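Local coordinates for Thiol:disulfide interchange protein, thioredoxin family protein (Chlorobaculum tepidum, PDB 3OR5) that probably acts as a thioredoxin-family thiol:disulfide oxidoreductase, with a likely role in the biogenesis of c-type cytochromes, at residues P15-V20 / P94-T99; E52-V57 / K83-T88; G108-G113 / S130-G135. All coordinates share one frame; numbering follows the deposited sequence.

Overall arrangement
The three contacts lie around one thioredoxin-fold sheet, whose outermost strands are 95-97 and 129-133. Contact 1 lays an N-terminal strand across 95-97, contact 2 joins helices 47-63 and 79-89, and contact 3 meets 129-133. The centres of contacts 1 and 2 are about 17 Å apart, bridged where V95 CB packs on M86 SE at 3.9 Å. Contacts 1 and 3, about 18 Å apart between centres, meet where P15 CD approaches Y109 OH at 3.2 Å. Contacts 2 and 3 do not touch, their centres being about 23 Å apart. In contact 2 the side chain of I53 touches the CxxC motif (C46, C49), the probable redox site.

Contact 1. Residues P15-V20 / P94-T99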
loop_
_atom_site.group_PDB
_atom_site.type_symbol
_atom_site.label_atom_id
_atom_site.label_comp_id
_atom_site.label_asym_id
_atom_site.label_seq_id
_atom_site.Cartn_x
_atom_site.Cartn_y
_atom_site.Cartn_z
ATOM N N PRO A 15 2.368 9.625 -7.109
ATOM C CA PRO A 15 2.984 10.738 -6.376
ATOM C C PRO A 15 4.317 10.372 -5.733
ATOM O O PRO A 15 4.644 9.208 -5.569
ATOM C CB PRO A 15 1.990 11.017 -5.254
ATOM C CG PRO A 15 1.231 9.723 -5.064
ATOM C CD PRO A 15 1.355 8.916 -6.303
ATOM N N SER A 16 5.102 11.382 -5.394
ATOM C CA SER A 16 6.330 11.175 -4.627
ATOM C C SER A 16 5.951 11.273 -3.183
ATOM O O SER A 16 5.167 12.126 -2.790
ATOM C CB SER A 16 7.317 12.324 -4.912
ATOM O OG SER A 16 7.987 12.078 -6.143
ATOM N N PHE A 17 6.516 10.373 -2.383
ATOM C CA PHE A 17 6.283 10.467 -0.969
ATOM C C PHE A 17 7.410 9.707 -0.215
ATOM O O PHE A 17 8.058 8.846 -0.741
ATOM C CB PHE A 17 4.908 9.832 -0.593
ATOM C CG PHE A 17 4.723 8.382 -1.000
ATOM C CD1 PHE A 17 4.674 7.428 -0.006
ATOM C CD2 PHE A 17 4.515 7.968 -2.302
ATOM C CE1 PHE A 17 4.440 6.090 -0.305
ATOM C CE2 PHE A 17 4.322 6.620 -2.633
ATOM C CZ PHE A 17 4.320 5.670 -1.615
ATOM N N SER A 18 7.571 10.076 1.051
ATOM C CA SER A 18 8.715 9.586 1.813
ATOM C C SER A 18 8.442 9.733 3.268
ATOM O O SER A 18 7.500 10.434 3.671
ATOM C CB SER A 18 10.044 10.342 1.462
ATOM O OG SER A 18 9.975 11.714 1.742
ATOM N N GLY A 19 9.250 9.057 4.082
ATOM C CA GLY A 19 9.116 9.300 5.536
ATOM C C GLY A 19 9.901 8.301 6.355
ATOM O O GLY A 19 10.813 7.671 5.848
ATOM N N VAL A 20 9.513 8.146 7.637
ATOM C CA VAL A 20 10.197 7.216 8.543
ATOM C C VAL A 20 9.109 6.206 8.896
ATOM O O VAL A 20 7.959 6.616 9.128
ATOM C CB VAL A 20 10.637 7.911 9.831
ATOM C CG1 VAL A 20 11.210 6.857 10.772
ATOM C CG2 VAL A 20 11.812 8.908 9.479
ATOM N N PRO A 94 7.239 -1.881 4.128
ATOM C CA PRO A 94 7.305 -0.608 4.852
ATOM C C PRO A 94 5.933 -0.173 5.324
ATOM O O PRO A 94 4.961 -0.217 4.551
ATOM C CB PRO A 94 7.817 0.402 3.829
ATOM C CG PRO A 94 8.514 -0.489 2.835
ATOM C CD PRO A 94 7.734 -1.754 2.754
ATOM N N VAL A 95 5.887 0.288 6.553
ATOM C CA VAL A 95 4.650 0.906 7.065
ATOM C C VAL A 95 4.915 2.184 7.777
ATOM O O VAL A 95 5.819 2.247 8.632
ATOM C CB VAL A 95 4.090 -0.080 8.119
ATOM C CG1 VAL A 95 2.821 0.572 8.887
ATOM C CG2 VAL A 95 3.612 -1.471 7.550
HETATM N N MSE A 96 4.170 3.232 7.415
HETATM C CA MSE A 96 4.341 4.599 7.989
HETATM C C MSE A 96 3.051 4.993 8.684
HETATM O O MSE A 96 1.927 4.642 8.186
HETATM C CB MSE A 96 4.695 5.673 6.921
HETATM C CG MSE A 96 6.039 5.374 6.437
HETATM SE SE MSE A 96 6.394 6.662 4.930
HETATM C CE MSE A 96 5.277 5.782 3.636
HETATM N N MSE A 97 3.167 5.743 9.762
HETATM C CA MSE A 97 1.938 6.437 10.284
HETATM C C MSE A 97 1.471 7.486 9.306
HETATM O O MSE A 97 2.288 8.245 8.742
HETATM C CB MSE A 97 2.236 7.166 11.599
HETATM C CG MSE A 97 2.846 6.214 12.670
HETATM SE SE MSE A 97 1.506 4.832 13.272
HETATM C CE MSE A 97 0.151 6.027 14.045
ATOM N N ALA A 98 0.141 7.588 9.106
ATOM C CA ALA A 98 -0.310 8.603 8.167
ATOM C C ALA A 98 0.037 10.001 8.668
ATOM O O ALA A 98 0.082 10.285 9.916
ATOM C CB ALA A 98 -1.841 8.527 8.057
ATOM N N THR A 99 0.288 10.855 7.695
ATOM C CA THR A 99 0.426 12.284 7.932
ATOM C C THR A 99 -0.553 12.975 6.955
ATOM O O THR A 99 -1.029 12.366 5.992
ATOM C CB THR A 99 1.790 12.781 7.559
ATOM O OG1 THR A 99 2.052 12.616 6.161
ATOM C CG2 THR A 99 2.965 12.094 8.340
HETATM O O HOH W 1 5.783 6.505 10.723
#
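The strand 18-20 passes over the strand 95-97 almost at a right angle, at 85° with the axes 7.3 Å apart, and V20 and M96 form the nearest pair of CA atoms. Crossed like this, residues 18-20 do not run alongside 95-97, although just beyond them V22 makes a backbone bond with V95. One long side chain, that of selenomethionine M96, makes nearly all of the contact. Its CG lies beside the backbone N and anti to the carbonyl carbon (chi1 -68°), from where the extended first half of the chain passes V20. Here M96 CG comes within 3.5 Å of V20 O. Further along, M96 SE lies 3.8 Å from G19 N, and glycine suits that position twice over: it has no side chain on the side facing the selenium, and its backbone angles are ones only glycine takes up comfortably. The chain then bends at chi3 (-75°), bringing its methyl to the edge of the F17 ring, with M96 CE 4.0 Å from F17 CE1 and close to the ring plane.

The strands belong to different parts of a thioredoxin fold. Strand 18-20 pairs antiparallel with 26-28 in a small N-terminal hairpin, whereas 95-97 is an outermost strand of the central sheet, following helix 79-89 in an arrangement consistent with the insert of TlpA-like proteins. F17 is buried, its ring set edge-to-face with F106 and meeting F27 at an angle, while the carbonyl P15 O lies in plane at the ring edge. An aromatic residue fits here because it fills the apolar gap between hairpin and helix 100-107. A water molecule joins the two backbones, donating to V20 O at 2.7 Å and accepting from M97 N at 2.9 Å.

Contact 2. Residues E52-V57 / K83-T88; sequences EIPDMV and KNYMKT
I53, on the helix 47-63, receives the ring of Y85 from the helix 79-89. The first of these helices begins at a CxxC motif, probably the redox centre, as in other thioredoxin-family oxidoreductases of this fold, and, as in thioredoxin itself, a proline interrupts its hydrogen bonding. P54 has no N-H to give, and D55 N makes just a weak bond to E52 O, so the helix is kinked here before M56 N regains its normal bond to E52 O.

The apolar contacts centre on one edge of the tyrosine. With chi1 at -171°, Y85 turns its ring away from its own backbone nitrogen and across the gap between helices whose nearest CA atoms, in I53 and M86, are 9.9 Å apart. Y85 CE2 is met by both branches of the isoleucine, I53 CD1 at 3.9 Å and I53 CG2 at 4.0 Å, the first of them close to the ring plane. A branched aliphatic residue suits this place because it offers two methyls to one ring edge while its other surface packs on F42 and Y93. The phenol oxygen ends over the branch point, Y85 OH lying 3.8 Å from I53 CB. Y85 OH is also 4.1 Å from P54 CD, the two side chains crossing at about a right angle, and T44 touches the Y85 side chain.

The polar bonds stay within the second helix, on its exposed side. T88 OG1 gives a weak bond to Y85 O, a turn earlier. K87 NZ donates to N84 OD1 at 3.3 Å, and the lysine nitrogen sits 34° off the plane of the amide carbonyl.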
loop_
_atom_site.group_PDB
_atom_site.type_symbol
_atom_site.label_atom_id
_atom_site.label_comp_id
_atom_site.label_asym_id
_atom_site.label_seq_id
_atom_site.Cartn_x
_atom_site.Cartn_y
_atom_site.Cartn_z
ATOM N N GLU A 52 -7.171 -9.026 5.803
ATOM C CA GLU A 52 -6.392 -8.997 4.575
ATOM C C GLU A 52 -4.900 -8.857 4.767
ATOM O O GLU A 52 -4.106 -9.329 3.862
ATOM C CB GLU A 52 -6.904 -8.056 3.539
ATOM C CG GLU A 52 -6.806 -6.674 3.842
ATOM C CD GLU A 52 -7.235 -5.796 2.619
ATOM O OE1 GLU A 52 -8.114 -6.208 1.800
ATOM O OE2 GLU A 52 -6.653 -4.708 2.478
ATOM N N ILE A 53 -4.486 -8.179 5.848
ATOM C CA ILE A 53 -3.017 -7.955 5.972
ATOM C C ILE A 53 -2.202 -9.261 6.020
ATOM O O ILE A 53 -1.128 -9.291 5.413
ATOM C CB ILE A 53 -2.716 -7.004 7.110
ATOM C CG1 ILE A 53 -3.067 -5.576 6.604
ATOM C CG2 ILE A 53 -1.181 -7.101 7.535
ATOM C CD1 ILE A 53 -3.105 -4.535 7.696
ATOM N N PRO A 54 -2.640 -10.321 6.666
ATOM C CA PRO A 54 -1.845 -11.573 6.586
ATOM C C PRO A 54 -1.712 -12.128 5.170
ATOM O O PRO A 54 -0.653 -12.729 4.824
ATOM C CB PRO A 54 -2.577 -12.546 7.507
ATOM C CG PRO A 54 -3.225 -11.604 8.521
ATOM C CD PRO A 54 -3.650 -10.360 7.768
ATOM N N ASP A 55 -2.708 -11.934 4.307
ATOM C CA ASP A 55 -2.607 -12.387 2.904
ATOM C C ASP A 55 -1.613 -11.469 2.194
ATOM O O ASP A 55 -0.894 -11.943 1.357
ATOM C CB ASP A 55 -3.974 -12.301 2.213
ATOM C CG ASP A 55 -4.958 -13.398 2.780
ATOM O OD1 ASP A 55 -4.490 -14.407 3.310
ATOM O OD2 ASP A 55 -6.188 -13.270 2.640
HETATM N N MSE A 56 -1.642 -10.179 2.496
HETATM C CA MSE A 56 -0.703 -9.223 1.905
HETATM C C MSE A 56 0.724 -9.671 2.258
HETATM O O MSE A 56 1.604 -9.605 1.397
HETATM C CB MSE A 56 -0.924 -7.786 2.381
HETATM C CG MSE A 56 -2.197 -7.291 1.736
HETATM SE SE MSE A 56 -2.644 -5.509 2.509
HETATM C CE MSE A 56 -1.033 -4.676 2.295
ATOM N N VAL A 57 0.888 -10.059 3.520
ATOM C CA VAL A 57 2.287 -10.452 3.975
ATOM C C VAL A 57 2.694 -11.698 3.154
ATOM O O VAL A 57 3.856 -11.785 2.697
ATOM C CB VAL A 57 2.268 -10.747 5.483
ATOM C CG1 VAL A 57 3.598 -11.420 5.923
ATOM C CG2 VAL A 57 2.143 -9.421 6.227
ATOM N N LYS A 83 2.989 -0.620 15.768
ATOM C CA LYS A 83 4.276 -1.333 15.922
ATOM C C LYS A 83 4.052 -2.760 16.468
ATOM O O LYS A 83 4.634 -3.751 15.987
ATOM C CB LYS A 83 5.168 -0.567 16.925
ATOM C CG LYS A 83 6.546 -1.208 17.231
ATOM C CD LYS A 83 7.596 -0.589 16.335
ATOM C CE LYS A 83 9.063 -1.093 16.699
ATOM N NZ LYS A 83 9.064 -2.595 16.543
ATOM N N ASN A 84 3.151 -2.927 17.440
ATOM C CA ASN A 84 2.870 -4.289 17.915
ATOM C C ASN A 84 2.172 -5.191 16.909
ATOM O O ASN A 84 2.468 -6.331 16.831
ATOM C CB ASN A 84 2.068 -4.258 19.220
ATOM C CG ASN A 84 2.357 -5.474 20.045
ATOM O OD1 ASN A 84 3.553 -5.790 20.300
ATOM N ND2 ASN A 84 1.339 -6.213 20.394
ATOM N N TYR A 85 1.263 -4.658 16.084
ATOM C CA TYR A 85 0.641 -5.435 15.053
ATOM C C TYR A 85 1.696 -5.928 14.012
ATOM O O TYR A 85 1.662 -7.064 13.567
ATOM C CB TYR A 85 -0.441 -4.569 14.382
ATOM C CG TYR A 85 -1.289 -5.382 13.448
ATOM C CD1 TYR A 85 -2.104 -6.386 13.904
ATOM C CD2 TYR A 85 -1.265 -5.080 12.062
ATOM C CE1 TYR A 85 -2.878 -7.134 13.011
ATOM C CE2 TYR A 85 -2.059 -5.823 11.181
ATOM C CZ TYR A 85 -2.843 -6.814 11.657
ATOM O OH TYR A 85 -3.598 -7.522 10.743
HETATM N N MSE A 86 2.611 -5.036 13.701
HETATM C CA MSE A 86 3.714 -5.407 12.781
HETATM C C MSE A 86 4.480 -6.564 13.348
HETATM O O MSE A 86 4.875 -7.443 12.556
HETATM C CB MSE A 86 4.616 -4.190 12.501
HETATM C CG MSE A 86 3.934 -3.186 11.625
HETATM SE SE MSE A 86 5.110 -1.609 11.578
HETATM C CE MSE A 86 6.497 -2.304 10.523
ATOM N N LYS A 87 4.741 -6.565 14.650
ATOM C CA LYS A 87 5.489 -7.663 15.268
ATOM C C LYS A 87 4.658 -8.942 15.246
ATOM O O LYS A 87 5.109 -10.016 14.816
ATOM C CB LYS A 87 5.917 -7.221 16.691
ATOM C CG LYS A 87 6.611 -8.274 17.444
ATOM C CD LYS A 87 7.047 -7.635 18.762
ATOM C CE LYS A 87 6.673 -8.529 19.955
ATOM N NZ LYS A 87 5.148 -8.637 20.090
ATOM N N THR A 88 3.409 -8.861 15.697
ATOM C CA THR A 88 2.543 -10.070 15.774
ATOM C C THR A 88 2.210 -10.724 14.446
ATOM O O THR A 88 2.216 -11.952 14.311
ATOM C CB THR A 88 1.245 -9.828 16.604
ATOM O OG1 THR A 88 0.335 -8.969 15.899
ATOM C CG2 THR A 88 1.593 -9.231 17.845
#

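Contact 3. Residues G108-G113 / S130-G135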
loop_
_atom_site.group_PDB
_atom_site.type_symbol
_atom_site.label_atom_id
_atom_site.label_comp_id
_atom_site.label_asym_id
_atom_site.label_seq_id
_atom_site.Cartn_x
_atom_site.Cartn_y
_atom_site.Cartn_z
ATOM N N GLY A 108 -6.462 12.521 -4.208
ATOM C CA GLY A 108 -6.922 12.985 -5.521
ATOM C C GLY A 108 -7.360 11.897 -6.474
ATOM O O GLY A 108 -8.017 12.175 -7.506
ATOM N N TYR A 109 -6.956 10.646 -6.195
ATOM C CA TYR A 109 -7.296 9.530 -7.123
ATOM C C TYR A 109 -8.655 8.916 -6.882
ATOM O O TYR A 109 -9.089 8.032 -7.640
ATOM C CB TYR A 109 -6.211 8.423 -7.058
ATOM C CG TYR A 109 -4.824 8.934 -7.351
ATOM C CD1 TYR A 109 -4.420 9.377 -8.627
ATOM C CD2 TYR A 109 -3.887 8.926 -6.355
ATOM C CE1 TYR A 109 -3.092 9.865 -8.829
ATOM C CE2 TYR A 109 -2.603 9.419 -6.561
ATOM C CZ TYR A 109 -2.229 9.878 -7.777
ATOM O OH TYR A 109 -0.942 10.361 -7.919
ATOM N N ILE A 110 -9.397 9.361 -5.864
ATOM C CA ILE A 110 -10.698 8.826 -5.596
ATOM C C ILE A 110 -11.699 9.927 -5.291
ATOM O O ILE A 110 -11.349 10.926 -4.604
ATOM C CB ILE A 110 -10.630 7.754 -4.455
ATOM C CG1 ILE A 110 -12.036 7.268 -4.085
ATOM C CG2 ILE A 110 -9.900 8.309 -3.235
ATOM C CD1 ILE A 110 -11.928 5.941 -3.282
ATOM N N ASP A 111 -12.877 9.844 -5.907
ATOM C CA ASP A 111 -13.856 10.927 -5.678
ATOM C C ASP A 111 -14.244 10.941 -4.188
ATOM O O ASP A 111 -14.530 9.915 -3.600
ATOM C CB ASP A 111 -15.108 10.634 -6.483
ATOM C CG ASP A 111 -16.143 11.762 -6.393
ATOM O OD1 ASP A 111 -15.824 12.883 -6.842
ATOM O OD2 ASP A 111 -17.214 11.548 -5.764
ATOM N N GLY A 112 -14.274 12.105 -3.577
ATOM C CA GLY A 112 -14.587 12.130 -2.151
ATOM C C GLY A 112 -13.351 11.967 -1.299
ATOM O O GLY A 112 -13.383 12.249 -0.083
ATOM N N GLY A 113 -12.219 11.590 -1.920
ATOM C CA GLY A 113 -10.993 11.310 -1.137
ATOM C C GLY A 113 -11.101 9.944 -0.476
ATOM O O GLY A 113 -12.038 9.195 -0.686
ATOM N N SER A 130 -2.974 2.679 -11.618
ATOM C CA SER A 130 -3.831 1.955 -12.562
ATOM C C SER A 130 -5.196 1.701 -11.991
ATOM O O SER A 130 -6.185 1.559 -12.717
ATOM C CB SER A 130 -3.176 0.539 -12.745
ATOM O OG SER A 130 -2.157 0.704 -13.708
ATOM N N GLY A 131 -5.293 1.634 -10.673
ATOM C CA GLY A 131 -6.572 1.205 -10.101
ATOM C C GLY A 131 -6.613 1.481 -8.595
ATOM O O GLY A 131 -5.588 1.710 -7.937
ATOM N N VAL A 132 -7.831 1.443 -8.088
ATOM C CA VAL A 132 -8.082 1.643 -6.670
ATOM C C VAL A 132 -8.836 0.452 -6.137
ATOM O O VAL A 132 -9.862 0.045 -6.697
ATOM C CB VAL A 132 -8.881 2.983 -6.436
ATOM C CG1 VAL A 132 -8.996 3.163 -4.971
ATOM C CG2 VAL A 132 -8.152 4.209 -7.086
ATOM N N ILE A 133 -8.415 -0.085 -5.007
ATOM C CA ILE A 133 -9.086 -1.207 -4.400
ATOM C C ILE A 133 -9.827 -0.659 -3.182
ATOM O O ILE A 133 -9.234 -0.135 -2.246
ATOM C CB ILE A 133 -8.070 -2.271 -3.912
ATOM C CG1 ILE A 133 -7.279 -2.824 -5.088
ATOM C CG2 ILE A 133 -8.793 -3.430 -3.194
ATOM C CD1 ILE A 133 -6.080 -3.633 -4.675
ATOM N N VAL A 134 -11.154 -0.773 -3.204
ATOM C CA VAL A 134 -11.963 -0.377 -2.016
ATOM C C VAL A 134 -12.896 -1.552 -1.627
ATOM O O VAL A 134 -13.931 -1.336 -0.995
ATOM C CB VAL A 134 -12.856 0.818 -2.269
ATOM C CG1 VAL A 134 -12.049 2.126 -2.548
ATOM C CG2 VAL A 134 -13.865 0.508 -3.380
ATOM N N GLY A 135 -12.559 -2.756 -2.008
ATOM C CA GLY A 135 -13.296 -3.974 -1.685
ATOM C C GLY A 135 -12.330 -5.100 -1.348
ATOM O O GLY A 135 -11.146 -5.059 -1.704
#
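Y109 meets V132 with its backbone and not with its ring. Neither face nor edge of the ring is in contact with residues 130-135: the bond from CA to CB heads toward them, but the ring then swings away (chi1 -56°), and Y109 CB stays 4.6 Å from V132 CG2. The side chain packs instead on F121, T12 and P15, and its hydroxyl is hydrogen-bonded to P13 O, which ties the tyrosine to the N-terminal segment. A tyrosine suits the place by joining an aromatic surface for packing to a polar end that can reach a backbone carbonyl. The other flat group is the peptide that follows it, whose carbonyl Y109 O lies 4.0 Å from V132 CG2.

The aliphatic part of the contact rests on I110. Its CG1 is anti to the backbone N (chi1 175°) and the chain continues extended, carrying CD1 out to the residue just past the end of the strand, where it meets V134 tip to tip, I110 CD1 being 3.9 Å from V134 CG1. The same methyl is a looser neighbour of V132 CG1, at 4.4 Å. V132 and V134, two positions apart, both direct their side chains at the loop, and their short branched forms make a low apolar surface against which the end of one isoleucine can rest.

V132 also packs on T119 and F121. Beyond I110 the chain reverses in a type II turn, closed by G113 N bonding to I110 O at 2.9 Å. The positive phi of G112 (88°) is the value expected of glycine at the third position of such a turn. The loop leads from helix 100-107 to strand 119-123, so the contact packs it against the outer strand of the C-terminal beta hairpin, 119-123 with 129-133, characteristic of the thioredoxin fold.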